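Local coordinates for protein glycosyl transferase family 8 (Streptococcus pneumoniae, PDB 5GVV) that transfers galactose from UDP-galactose to the terminal glucose of the already glycosylated serine-rich repeat protein PsrP, a step in its polymorphic O-glycosylation, at residues V302-M312 / N324-P333; P368-C376 / S384-P394. All coordinates share one frame; numbering follows the deposited sequence.

Contact 1 of 2, residues V302-M312 / N324-P333; sequences VHFHIVAYTNM and NVTVYPNSLP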
loop_
_atom_site.group_PDB
_atom_site.type_symbol
_atom_site.label_atom_id
_atom_site.label_comp_id
_atom_site.label_asym_id
_atom_site.label_seq_id
_atom_site.Cartn_x
_atom_site.Cartn_y
_atom_site.Cartn_z
ATOM N N VAL A 302 26.387 -8.041 -11.297
ATOM C CA VAL A 302 25.884 -9.361 -11.659
ATOM C C VAL A 302 24.580 -9.612 -10.913
ATOM O O VAL A 302 24.490 -9.357 -9.708
ATOM C CB VAL A 302 26.885 -10.467 -11.289
ATOM C CG1 VAL A 302 26.312 -11.827 -11.616
ATOM C CG2 VAL A 302 28.187 -10.269 -12.028
ATOM N N HIS A 303 23.568 -10.092 -11.628
ATOM C CA HIS A 303 22.311 -10.490 -11.005
ATOM C C HIS A 303 22.333 -11.996 -10.773
ATOM O O HIS A 303 22.327 -12.785 -11.731
ATOM C CB HIS A 303 21.132 -10.092 -11.900
ATOM C CG HIS A 303 19.787 -10.275 -11.265
ATOM N ND1 HIS A 303 18.615 -9.885 -11.879
ATOM C CD2 HIS A 303 19.424 -10.806 -10.072
ATOM C CE1 HIS A 303 17.592 -10.168 -11.094
ATOM N NE2 HIS A 303 18.055 -10.733 -9.993
ATOM N N PHE A 304 22.374 -12.393 -9.506
ATOM C CA PHE A 304 22.410 -13.808 -9.158
ATOM C C PHE A 304 21.002 -14.330 -8.940
ATOM O O PHE A 304 20.187 -13.685 -8.272
ATOM C CB PHE A 304 23.206 -14.030 -7.872
ATOM C CG PHE A 304 24.622 -13.547 -7.933
ATOM C CD1 PHE A 304 25.654 -14.424 -8.241
ATOM C CD2 PHE A 304 24.929 -12.223 -7.642
ATOM C CE1 PHE A 304 26.976 -13.984 -8.277
ATOM C CE2 PHE A 304 26.243 -11.772 -7.679
ATOM C CZ PHE A 304 27.268 -12.656 -7.999
ATOM N N HIS A 305 20.716 -15.501 -9.497
ATOM C CA HIS A 305 19.433 -16.145 -9.273
ATOM C C HIS A 305 19.679 -17.456 -8.545
ATOM O O HIS A 305 20.327 -18.359 -9.085
ATOM C CB HIS A 305 18.719 -16.393 -10.607
ATOM C CG HIS A 305 18.570 -15.164 -11.448
ATOM N ND1 HIS A 305 17.387 -14.452 -11.530
ATOM C CD2 HIS A 305 19.454 -14.511 -12.239
ATOM C CE1 HIS A 305 17.556 -13.415 -12.332
ATOM N NE2 HIS A 305 18.800 -13.430 -12.778
ATOM N N ILE A 306 19.183 -17.554 -7.315
ATOM C CA ILE A 306 19.357 -18.768 -6.523
ATOM C C ILE A 306 18.011 -19.465 -6.382
ATOM O O ILE A 306 17.081 -18.918 -5.782
ATOM C CB ILE A 306 19.947 -18.471 -5.130
ATOM C CG1 ILE A 306 21.200 -17.600 -5.254
ATOM C CG2 ILE A 306 20.280 -19.773 -4.406
ATOM C CD1 ILE A 306 22.275 -18.201 -6.159
ATOM N N VAL A 307 17.910 -20.666 -6.950
ATOM C CA VAL A 307 16.642 -21.379 -7.033
ATOM C C VAL A 307 16.680 -22.604 -6.128
ATOM O O VAL A 307 17.726 -23.229 -5.970
ATOM C CB VAL A 307 16.373 -21.808 -8.489
ATOM C CG1 VAL A 307 14.999 -22.441 -8.636
ATOM C CG2 VAL A 307 16.496 -20.605 -9.417
ATOM N N ALA A 308 15.547 -22.929 -5.510
ATOM C CA ALA A 308 15.406 -24.168 -4.754
ATOM C C ALA A 308 14.022 -24.728 -5.023
ATOM O O ALA A 308 13.125 -23.987 -5.431
ATOM C CB ALA A 308 15.606 -23.929 -3.267
ATOM N N TYR A 309 13.847 -26.026 -4.799
ATOM C CA TYR A 309 12.563 -26.680 -5.026
ATOM C C TYR A 309 11.798 -26.805 -3.712
ATOM O O TYR A 309 10.754 -27.453 -3.649
ATOM C CB TYR A 309 12.775 -28.081 -5.618
ATOM C CG TYR A 309 13.308 -28.115 -7.041
ATOM C CD1 TYR A 309 13.239 -26.998 -7.865
ATOM C CD2 TYR A 309 13.879 -29.276 -7.558
ATOM C CE1 TYR A 309 13.725 -27.036 -9.168
ATOM C CE2 TYR A 309 14.367 -29.323 -8.857
ATOM C CZ TYR A 309 14.288 -28.201 -9.655
ATOM O OH TYR A 309 14.769 -28.249 -10.948
ATOM N N THR A 310 12.315 -26.177 -2.663
ATOM C CA THR A 310 11.768 -26.362 -1.324
ATOM C C THR A 310 11.939 -25.089 -0.504
ATOM O O THR A 310 12.425 -24.079 -1.023
ATOM C CB THR A 310 12.484 -27.535 -0.610
ATOM O OG1 THR A 310 12.010 -27.656 0.737
ATOM C CG2 THR A 310 13.977 -27.297 -0.592
ATOM N N ASN A 311 11.533 -25.132 0.766
ATOM C CA ASN A 311 11.745 -24.005 1.675
ATOM C C ASN A 311 13.231 -23.700 1.821
ATOM O O ASN A 311 14.060 -24.604 1.736
ATOM C CB ASN A 311 11.156 -24.303 3.055
ATOM C CG ASN A 311 9.647 -24.210 3.080
ATOM O OD1 ASN A 311 9.060 -23.308 2.486
ATOM N ND2 ASN A 311 9.008 -25.148 3.770
HETATM N N MSE A 312 13.570 -22.435 2.050
HETATM C CA MSE A 312 14.974 -22.050 2.169
HETATM C C MSE A 312 15.323 -21.627 3.589
HETATM O O MSE A 312 14.485 -21.092 4.318
HETATM C CB MSE A 312 15.315 -20.919 1.194
HETATM C CG MSE A 312 15.440 -21.332 -0.272
HETATM SE SE MSE A 312 15.766 -19.720 -1.306
HETATM C CE MSE A 312 16.231 -20.490 -3.034
ATOM N N ASN A 324 21.163 -7.265 -5.788
ATOM C CA ASN A 324 21.474 -8.059 -6.971
ATOM C C ASN A 324 21.319 -9.582 -6.816
ATOM O O ASN A 324 21.834 -10.350 -7.637
ATOM C CB ASN A 324 22.885 -7.726 -7.475
ATOM C CG ASN A 324 23.962 -8.020 -6.446
ATOM O OD1 ASN A 324 23.764 -7.825 -5.247
ATOM N ND2 ASN A 324 25.111 -8.492 -6.913
ATOM N N VAL A 325 20.621 -10.026 -5.774
ATOM C CA VAL A 325 20.354 -11.454 -5.616
ATOM C C VAL A 325 18.857 -11.698 -5.619
ATOM O O VAL A 325 18.115 -11.085 -4.839
ATOM C CB VAL A 325 20.933 -12.016 -4.303
ATOM C CG1 VAL A 325 20.659 -13.514 -4.205
ATOM C CG2 VAL A 325 22.431 -11.744 -4.212
ATOM N N THR A 326 18.404 -12.577 -6.504
ATOM C CA THR A 326 17.018 -13.027 -6.450
ATOM C C THR A 326 16.977 -14.481 -6.004
ATOM O O THR A 326 17.713 -15.331 -6.514
ATOM C CB THR A 326 16.274 -12.808 -7.772
ATOM O OG1 THR A 326 16.276 -11.405 -8.074
ATOM C CG2 THR A 326 14.824 -13.273 -7.661
ATOM N N VAL A 327 16.115 -14.733 -5.027
ATOM C CA VAL A 327 16.020 -15.996 -4.318
ATOM C C VAL A 327 14.626 -16.594 -4.581
ATOM O O VAL A 327 13.616 -15.902 -4.423
ATOM C CB VAL A 327 16.273 -15.710 -2.823
ATOM C CG1 VAL A 327 15.301 -16.434 -1.924
ATOM C CG2 VAL A 327 17.731 -16.004 -2.454
ATOM N N TYR A 328 14.566 -17.853 -5.020
ATOM C CA TYR A 328 13.293 -18.451 -5.424
ATOM C C TYR A 328 12.969 -19.720 -4.645
ATOM O O TYR A 328 13.097 -20.825 -5.183
ATOM C CB TYR A 328 13.314 -18.831 -6.907
ATOM C CG TYR A 328 13.684 -17.741 -7.887
ATOM C CD1 TYR A 328 15.017 -17.443 -8.154
ATOM C CD2 TYR A 328 12.704 -17.050 -8.589
ATOM C CE1 TYR A 328 15.362 -16.470 -9.069
ATOM C CE2 TYR A 328 13.039 -16.067 -9.503
ATOM C CZ TYR A 328 14.370 -15.790 -9.743
ATOM O OH TYR A 328 14.726 -14.817 -10.656
ATOM N N PRO A 329 12.528 -19.582 -3.387
ATOM C CA PRO A 329 12.191 -20.806 -2.657
ATOM C C PRO A 329 10.957 -21.473 -3.264
ATOM O O PRO A 329 10.152 -20.789 -3.906
ATOM C CB PRO A 329 11.879 -20.299 -1.246
ATOM C CG PRO A 329 11.411 -18.872 -1.448
ATOM C CD PRO A 329 12.219 -18.359 -2.616
ATOM N N ASN A 330 10.828 -22.785 -3.083
ATOM C CA ASN A 330 9.637 -23.509 -3.518
ATOM C C ASN A 330 9.335 -23.383 -5.009
ATOM O O ASN A 330 8.178 -23.237 -5.406
ATOM C CB ASN A 330 8.426 -23.069 -2.686
ATOM C CG ASN A 330 8.565 -23.446 -1.225
ATOM O OD1 ASN A 330 8.752 -24.617 -0.896
ATOM N ND2 ASN A 330 8.499 -22.453 -0.341
ATOM N N SER A 331 10.378 -23.432 -5.832
ATOM C CA SER A 331 10.196 -23.377 -7.277
ATOM C C SER A 331 10.073 -24.806 -7.798
ATOM O O SER A 331 10.003 -25.756 -7.008
ATOM C CB SER A 331 11.371 -22.649 -7.929
ATOM O OG SER A 331 11.110 -22.349 -9.288
ATOM N N LEU A 332 10.030 -24.963 -9.117
ATOM C CA LEU A 332 9.869 -26.282 -9.730
ATOM C C LEU A 332 10.719 -26.365 -11.004
ATOM O O LEU A 332 11.112 -25.330 -11.546
ATOM C CB LEU A 332 8.385 -26.553 -10.020
ATOM C CG LEU A 332 7.458 -26.721 -8.808
ATOM C CD1 LEU A 332 5.995 -26.534 -9.188
ATOM C CD2 LEU A 332 7.652 -28.078 -8.158
ATOM N N PRO A 333 11.026 -27.590 -11.469
ATOM C CA PRO A 333 11.909 -27.773 -12.633
ATOM C C PRO A 333 11.557 -26.951 -13.883
ATOM O O PRO A 333 12.477 -26.439 -14.520
ATOM C CB PRO A 333 11.777 -29.266 -12.931
ATOM C CG PRO A 333 11.574 -29.877 -11.578
ATOM C CD PRO A 333 10.716 -28.878 -10.815
HETATM O O HOH W 1 7.794 -26.244 -2.455
#
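I306 lies against V325 and V327 on one face of two parallel strands, 302-307 and 325-328. F304 shares that face, under helix 292-298. The selenium of M312 reaches CG1 of V327 at 3.4 Å. On the other face CG2 of V307 meets CD1 of Y328 at 3.7 Å, and helix 333-342 packs there.

Main-chain hydrogen bonds join the strands, from F304 N to N324 O through to A308 N to Y328 O. Beyond them S331 N bonds to A308 O and N330 N to T310 O. P333 CD sits over one face of the Y309 ring, 4.0 Å from its centroid, in a CH-pi contact.

Two histidines make the polar part of the V307 and Y328 side. CG of H303 is anti to the backbone N (chi1 -172°), which carries NE2 to a 2.7 Å hydrogen bond with T326 OG1. H305 ND1 hydrogen-bonds Y328 OH at 2.8 Å, rings rim to rim. NE2 of H305 is hydrogen-bonded to OE1 of Q279 on strand 278-283. N330 ND2 gives a straight bond to N311 OD1, from above its carbonyl plane.

The strands belong to a beta-alpha-beta unit. H305 ties three strands together through both ring nitrogens, which should fix its ring rotation.

Contact 2 of 2, residues P368-C376 / S384-P394; sequences PMIAFDNTC and SYEGIYPSSIP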
loop_
_atom_site.group_PDB
_atom_site.type_symbol
_atom_site.label_atom_id
_atom_site.label_comp_id
_atom_site.label_asym_id
_atom_site.label_seq_id
_atom_site.Cartn_x
_atom_site.Cartn_y
_atom_site.Cartn_z
ATOM N N PRO A 368 27.884 -21.740 -20.303
ATOM C CA PRO A 368 29.147 -21.982 -19.598
ATOM C C PRO A 368 28.852 -22.237 -18.133
ATOM O O PRO A 368 27.853 -21.719 -17.622
ATOM C CB PRO A 368 29.884 -20.648 -19.739
ATOM C CG PRO A 368 28.800 -19.630 -19.921
ATOM C CD PRO A 368 27.754 -20.339 -20.741
HETATM N N MSE A 369 29.695 -23.023 -17.473
HETATM C CA MSE A 369 29.485 -23.360 -16.071
HETATM C C MSE A 369 30.827 -23.407 -15.346
HETATM O O MSE A 369 31.796 -23.969 -15.853
HETATM C CB MSE A 369 28.757 -24.704 -15.954
HETATM C CG MSE A 369 28.589 -25.221 -14.536
HETATM SE SE MSE A 369 27.496 -26.828 -14.514
HETATM C CE MSE A 369 28.532 -27.930 -15.750
ATOM N N ILE A 370 30.892 -22.796 -14.167
ATOM C CA ILE A 370 32.123 -22.814 -13.383
ATOM C C ILE A 370 31.812 -23.260 -11.960
ATOM O O ILE A 370 30.648 -23.293 -11.553
ATOM C CB ILE A 370 32.826 -21.444 -13.383
ATOM C CG1 ILE A 370 31.946 -20.382 -12.717
ATOM C CG2 ILE A 370 33.171 -21.031 -14.816
ATOM C CD1 ILE A 370 32.600 -19.014 -12.632
ATOM N N ALA A 371 32.844 -23.615 -11.202
ATOM C CA ALA A 371 32.622 -24.156 -9.863
ATOM C C ALA A 371 33.782 -23.844 -8.927
ATOM O O ALA A 371 34.836 -23.370 -9.365
ATOM C CB ALA A 371 32.388 -25.661 -9.934
ATOM N N PHE A 372 33.576 -24.092 -7.636
ATOM C CA PHE A 372 34.673 -24.053 -6.671
ATOM C C PHE A 372 35.267 -25.447 -6.543
ATOM O O PHE A 372 34.608 -26.427 -6.891
ATOM C CB PHE A 372 34.192 -23.575 -5.299
ATOM C CG PHE A 372 34.067 -22.079 -5.182
ATOM C CD1 PHE A 372 35.194 -21.269 -5.248
ATOM C CD2 PHE A 372 32.828 -21.485 -4.986
ATOM C CE1 PHE A 372 35.086 -19.891 -5.132
ATOM C CE2 PHE A 372 32.708 -20.106 -4.867
ATOM C CZ PHE A 372 33.841 -19.309 -4.939
ATOM N N ASP A 373 36.499 -25.528 -6.037
ATOM C CA ASP A 373 37.189 -26.802 -5.842
ATOM C C ASP A 373 36.353 -27.783 -5.025
ATOM O O ASP A 373 36.389 -28.996 -5.262
ATOM C CB ASP A 373 38.550 -26.575 -5.159
ATOM C CG ASP A 373 38.453 -25.654 -3.953
ATOM O OD1 ASP A 373 37.325 -25.388 -3.487
ATOM O OD2 ASP A 373 39.508 -25.195 -3.463
ATOM N N ASN A 374 35.596 -27.249 -4.071
ATOM C CA ASN A 374 34.798 -28.075 -3.168
ATOM C C ASN A 374 33.305 -28.147 -3.519
ATOM O O ASN A 374 32.508 -28.645 -2.722
ATOM C CB ASN A 374 34.959 -27.582 -1.727
ATOM C CG ASN A 374 34.444 -26.166 -1.538
ATOM O OD1 ASN A 374 34.216 -25.446 -2.509
ATOM N ND2 ASN A 374 34.274 -25.753 -0.285
ATOM N N THR A 375 32.922 -27.648 -4.692
ATOM C CA THR A 375 31.520 -27.719 -5.105
ATOM C C THR A 375 31.329 -28.391 -6.465
ATOM O O THR A 375 30.195 -28.610 -6.895
ATOM C CB THR A 375 30.847 -26.327 -5.135
ATOM O OG1 THR A 375 31.502 -25.491 -6.098
ATOM C CG2 THR A 375 30.886 -25.665 -3.759
ATOM N N CYS A 376 32.427 -28.709 -7.146
ATOM C CA CYS A 376 32.316 -29.408 -8.422
ATOM C C CYS A 376 31.804 -30.823 -8.182
ATOM O O CYS A 376 32.132 -31.448 -7.168
ATOM C CB CYS A 376 33.653 -29.415 -9.167
ATOM S SG CYS A 376 35.060 -29.867 -8.164
ATOM N N SER A 384 34.746 -30.628 -17.791
ATOM C CA SER A 384 33.334 -30.406 -18.089
ATOM C C SER A 384 32.909 -29.019 -17.611
ATOM O O SER A 384 31.868 -28.504 -18.025
ATOM C CB SER A 384 32.457 -31.485 -17.452
ATOM O OG SER A 384 32.818 -32.774 -17.914
ATOM N N TYR A 385 33.722 -28.431 -16.735
ATOM C CA TYR A 385 33.553 -27.044 -16.308
ATOM C C TYR A 385 34.457 -26.133 -17.134
ATOM O O TYR A 385 35.534 -26.550 -17.568
ATOM C CB TYR A 385 33.915 -26.897 -14.824
ATOM C CG TYR A 385 32.962 -27.601 -13.885
ATOM C CD1 TYR A 385 33.239 -28.876 -13.400
ATOM C CD2 TYR A 385 31.779 -26.991 -13.486
ATOM C CE1 TYR A 385 32.362 -29.521 -12.542
ATOM C CE2 TYR A 385 30.898 -27.626 -12.633
ATOM C CZ TYR A 385 31.195 -28.884 -12.161
ATOM O OH TYR A 385 30.311 -29.511 -11.308
ATOM N N GLU A 386 34.027 -24.894 -17.352
ATOM C CA GLU A 386 34.885 -23.905 -17.998
ATOM C C GLU A 386 36.007 -23.478 -17.053
ATOM O O GLU A 386 37.042 -22.967 -17.487
ATOM C CB GLU A 386 34.082 -22.677 -18.425
ATOM C CG GLU A 386 33.693 -22.636 -19.904
ATOM C CD GLU A 386 32.445 -23.438 -20.212
ATOM O OE1 GLU A 386 31.949 -23.347 -21.357
ATOM O OE2 GLU A 386 31.956 -24.157 -19.313
ATOM N N GLY A 387 35.796 -23.691 -15.756
ATOM C CA GLY A 387 36.782 -23.329 -14.756
ATOM C C GLY A 387 36.410 -23.807 -13.364
ATOM O O GLY A 387 35.234 -23.798 -12.997
ATOM N N ILE A 388 37.414 -24.224 -12.596
ATOM C CA ILE A 388 37.226 -24.636 -11.205
ATOM C C ILE A 388 38.175 -23.823 -10.322
ATOM O O ILE A 388 39.393 -23.909 -10.483
ATOM C CB ILE A 388 37.523 -26.135 -11.027
ATOM C CG1 ILE A 388 36.556 -26.980 -11.859
ATOM C CG2 ILE A 388 37.449 -26.526 -9.558
ATOM C CD1 ILE A 388 36.894 -28.470 -11.864
ATOM N N TYR A 389 37.616 -23.053 -9.388
ATOM C CA TYR A 389 38.371 -22.024 -8.667
ATOM C C TYR A 389 38.468 -22.333 -7.166
ATOM O O TYR A 389 37.608 -23.021 -6.616
ATOM C CB TYR A 389 37.749 -20.634 -8.947
ATOM C CG TYR A 389 37.721 -20.328 -10.432
ATOM C CD1 TYR A 389 38.834 -19.786 -11.067
ATOM C CD2 TYR A 389 36.608 -20.632 -11.206
ATOM C CE1 TYR A 389 38.832 -19.538 -12.427
ATOM C CE2 TYR A 389 36.595 -20.384 -12.567
ATOM C CZ TYR A 389 37.712 -19.841 -13.172
ATOM O OH TYR A 389 37.715 -19.589 -14.527
ATOM N N PRO A 390 39.541 -21.859 -6.503
ATOM C CA PRO A 390 39.732 -22.193 -5.083
ATOM C C PRO A 390 38.776 -21.462 -4.141
ATOM O O PRO A 390 38.711 -20.230 -4.156
ATOM C CB PRO A 390 41.181 -21.765 -4.807
ATOM C CG PRO A 390 41.474 -20.723 -5.838
ATOM C CD PRO A 390 40.690 -21.124 -7.062
ATOM N N SER A 391 38.054 -22.220 -3.319
ATOM C CA SER A 391 37.052 -21.643 -2.420
ATOM C C SER A 391 37.638 -20.759 -1.322
ATOM O O SER A 391 36.944 -19.901 -0.781
ATOM C CB SER A 391 36.189 -22.748 -1.803
ATOM O OG SER A 391 36.988 -23.822 -1.335
ATOM N N SER A 392 38.906 -20.961 -0.986
ATOM C CA SER A 392 39.525 -20.120 0.032
ATOM C C SER A 392 40.111 -18.842 -0.555
ATOM O O SER A 392 40.595 -17.982 0.180
ATOM C CB SER A 392 40.569 -20.898 0.822
ATOM O OG SER A 392 39.926 -21.781 1.723
ATOM N N ILE A 393 40.070 -18.726 -1.881
ATOM C CA ILE A 393 40.459 -17.488 -2.555
ATOM C C ILE A 393 39.408 -17.125 -3.610
ATOM O O ILE A 393 39.667 -17.204 -4.812
ATOM C CB ILE A 393 41.850 -17.618 -3.194
ATOM C CG1 ILE A 393 42.841 -18.170 -2.174
ATOM C CG2 ILE A 393 42.374 -16.271 -3.697
ATOM C CD1 ILE A 393 43.880 -18.988 -2.782
ATOM N N PRO A 394 38.211 -16.718 -3.152
ATOM C CA PRO A 394 37.078 -16.462 -4.048
ATOM C C PRO A 394 37.267 -15.241 -4.945
ATOM O O PRO A 394 36.470 -15.064 -5.867
ATOM C CB PRO A 394 35.912 -16.229 -3.084
ATOM C CG PRO A 394 36.547 -15.765 -1.821
ATOM C CD PRO A 394 37.842 -16.522 -1.737
HETATM O O HOH W 2 40.842 -22.945 -1.664
#
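The methyl of A371 is the bump that meets the Y385 ring. CB stands over one face, 4.0 Å from the centroid, in a CH-pi contact. Extended at chi1 (175°) and chi2, M369 carries SE to 5.0 Å from the Y385 ring centroid, an oblique Met-aromatic contact. The bend at chi3 turns CE back toward the ring. C376 closes the hydroxyl end of the ring, with CB 3.6 Å from CE1. The hydroxyl of Y385 bonds to D348 and to the backbone N of S377. The ring thus fills a hollow formed by M369, A371 and C376.

The other face of the parallel strands 369-372 and 387-389 carries I370, F372 and Y389. G387 has no side chain, and the hydroxyl of Y389 takes up the place where one would stand. The edge of the Y389 ring meets CB of I370. The F372 ring fits against the turn 390-393. Its CD1 lies 3.4 Å from CA of S391, and P394 touches its far end. Helix 395-402 covers I370, F372 and Y389.

Four main-chain hydrogen bonds join the segments, from E386 N to M369 O through to D373 N to Y389 O. Both ends are polar. E386 bends back at chi2, and OE2 takes the M369 N-H at 3.1 Å from above the carboxylate plane. At the other end D373 OD1 accepts the S391 hydroxyl at 2.7 Å on the syn lone pair. The backbone N of S391 adds weak bonds to both carboxylate oxygens. A water links OD2 to the backbone N of S392.

Main-chain bonds and apolar packing hold the middle, while a carboxylate at each end takes up backbone N-H groups. The D373 carboxylate fastens the turn after strand 387-389, and its several donors probably favour the charged form.

Overall arrangement
Contact 1 and contact 2 sit at opposite ends of one parallel six-stranded sheet. Strand 325-328 is one outermost strand within the chain and strand 387-389 is the other. Strands 278-283 and 345-348 lie between the two pairs. The contact centres are 20 Å apart, and the nearest atoms are about 9 Å apart, so they do not touch. Contact 1 is completed along the chain before contact 2 begins. Both lie away from the manganese and UDP site, where D106, D108 and H227 hold the metal. Contact 1 also packs against the second subunit, for example V327 on F238 and Y328 on S239 of that subunit. No other chain of the assembly touches contact 2.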